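Local coordinates for response regulator receiver domain protein (CheY) (Rhodospirillum rubrum, PDB 3HEB) that probably acts as a phosphorylation-controlled signalling switch of the CheY family, taking up a phosphoryl group on an aspartate of its receiver domain, at residues V8-D13 / V63-N68. Numbering follows the deposited sequence.
Sequences VMIEDD and VLLDLN
V8, M9 and I10 run parallel to V63, L64 and L65, the two short strands inclined by only 8°, and three backbone bonds join them. L64 takes part in two: its N donates to V8 O at 2.9 Å, and its O accepts from I10 N. The third, D66 N to I10 O at 3.1 Å, carries the pairing just beyond the strand ends. Apolar packing follows the same register. The I10 and L65 side chains run alongside each other off one face of the sheet, and CG2 of I10 touches CD1 of L65 at 3.5 Å; with CG of L65 anti to its backbone N, the turn at chi2 swings that methyl toward I10. On the same face V8 CB meets V63 CG1 at 3.9 Å.

These are neighbouring strands at the heart of the five-stranded parallel sheet of a CheY-like receiver domain, and the loops leaving their C-terminal ends bring together the acidic pocket around D66, the predicted phosphorylation site, unmodified in this model. Here carboxylates crowd each other: E11 OE2 stands 3.1 Å from D66 OD2, the planes turned 32° apart, and D12 OD1 lies 3.4 Å from that same D66 oxygen. K118 forms a salt bridge with E11 OE1, which probably offsets some of this charge, while T96 hydrogen-bonds D66 OD1. E11 is bent at chi2 (66°), and its OE2 accepts D13 N through the anti lone pair at 3.1 Å. An alanine at E11 would probably leave D13 N without this acceptor and take from K118 its salt-bridge partner, leaving the long, weak pairing with D66. At the outer end of the pocket, a water donates to both D12 OD2 and N68 O, linking the two loops.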
# COMPACT_ATOMS: atom_id res chain seq x y z
N VAL A 8 10.20 -6.86 -8.00
CA VAL A 8 10.32 -8.31 -8.02
C VAL A 8 8.95 -8.91 -8.33
O VAL A 8 8.05 -8.85 -7.50
CB VAL A 8 10.82 -8.86 -6.67
CG1 VAL A 8 10.88 -10.38 -6.73
CG2 VAL A 8 12.19 -8.30 -6.33
N MSE A 9 8.79 -9.46 -9.52
CA MSE A 9 7.52 -10.05 -9.92
C MSE A 9 7.49 -11.57 -9.68
O MSE A 9 8.24 -12.32 -10.30
CB MSE A 9 7.23 -9.73 -11.39
CG MSE A 9 5.94 -10.34 -11.94
SE MSE A 9 5.53 -9.73 -13.61
CE MSE A 9 6.89 -10.40 -14.54
N ILE A 10 6.61 -12.00 -8.77
CA ILE A 10 6.45 -13.41 -8.45
C ILE A 10 5.11 -13.88 -9.05
O ILE A 10 4.05 -13.78 -8.44
CB ILE A 10 6.47 -13.65 -6.92
CG1 ILE A 10 7.76 -13.05 -6.33
CG2 ILE A 10 6.39 -15.15 -6.62
CD1 ILE A 10 7.81 -13.09 -4.80
N GLU A 11 5.19 -14.40 -10.27
CA GLU A 11 4.01 -14.85 -11.00
C GLU A 11 4.40 -16.08 -11.80
O GLU A 11 5.46 -16.10 -12.43
CB GLU A 11 3.55 -13.72 -11.92
CG GLU A 11 2.42 -14.09 -12.87
CD GLU A 11 1.13 -14.39 -12.16
OE1 GLU A 11 0.52 -13.45 -11.60
OE2 GLU A 11 0.72 -15.57 -12.15
N ASP A 12 3.56 -17.11 -11.77
CA ASP A 12 3.84 -18.36 -12.49
C ASP A 12 3.09 -18.44 -13.82
O ASP A 12 3.50 -19.19 -14.71
CB ASP A 12 3.44 -19.56 -11.65
CG ASP A 12 1.94 -19.64 -11.44
OD1 ASP A 12 1.34 -18.59 -11.11
OD2 ASP A 12 1.38 -20.74 -11.61
N ASP A 13 1.99 -17.70 -13.94
CA ASP A 13 1.23 -17.70 -15.18
C ASP A 13 2.03 -16.84 -16.14
O ASP A 13 2.13 -15.63 -15.97
CB ASP A 13 -0.16 -17.09 -14.98
CG ASP A 13 -1.02 -17.19 -16.23
OD1 ASP A 13 -2.20 -17.57 -16.11
OD2 ASP A 13 -0.53 -16.90 -17.33
N VAL A 63 7.46 -5.80 -4.30
CA VAL A 63 7.19 -7.15 -4.75
C VAL A 63 5.75 -7.40 -5.17
O VAL A 63 4.80 -7.11 -4.42
CB VAL A 63 7.57 -8.18 -3.67
CG1 VAL A 63 9.05 -8.05 -3.33
CG2 VAL A 63 6.75 -7.98 -2.44
N LEU A 64 5.59 -7.91 -6.39
CA LEU A 64 4.28 -8.26 -6.92
C LEU A 64 4.17 -9.75 -6.64
O LEU A 64 5.03 -10.52 -7.06
CB LEU A 64 4.21 -8.02 -8.42
CG LEU A 64 3.68 -6.65 -8.80
CD1 LEU A 64 2.27 -6.49 -8.24
CD2 LEU A 64 4.62 -5.58 -8.25
N LEU A 65 3.12 -10.14 -5.94
CA LEU A 65 2.98 -11.54 -5.59
C LEU A 65 1.61 -12.13 -5.87
O LEU A 65 0.58 -11.60 -5.46
CB LEU A 65 3.32 -11.72 -4.10
CG LEU A 65 3.25 -13.11 -3.44
CD1 LEU A 65 4.31 -14.04 -4.00
CD2 LEU A 65 3.43 -12.95 -1.93
N ASP A 66 1.61 -13.24 -6.60
CA ASP A 66 0.40 -13.97 -6.92
C ASP A 66 0.37 -15.01 -5.81
O ASP A 66 1.42 -15.55 -5.46
CB ASP A 66 0.52 -14.65 -8.28
CG ASP A 66 -0.71 -15.47 -8.64
OD1 ASP A 66 -1.80 -15.16 -8.11
OD2 ASP A 66 -0.60 -16.41 -9.45
N LEU A 67 -0.80 -15.27 -5.23
CA LEU A 67 -0.91 -16.23 -4.14
C LEU A 67 -0.93 -17.66 -4.66
O LEU A 67 -0.60 -18.60 -3.93
CB LEU A 67 -2.20 -15.99 -3.35
CG LEU A 67 -2.43 -14.58 -2.79
CD1 LEU A 67 -3.88 -14.48 -2.36
CD2 LEU A 67 -1.47 -14.29 -1.62
N ASN A 68 -1.31 -17.80 -5.93
CA ASN A 68 -1.41 -19.12 -6.55
C ASN A 68 -0.15 -19.54 -7.30
O ASN A 68 -0.06 -19.40 -8.53
CB ASN A 68 -2.64 -19.14 -7.48
CG ASN A 68 -3.89 -18.61 -6.79
OD1 ASN A 68 -4.24 -19.04 -5.68
ND2 ASN A 68 -4.58 -17.67 -7.45
O HOH W 1 -1.22 -17.26 -11.73
O HOH W 2 0.21 -22.36 -9.78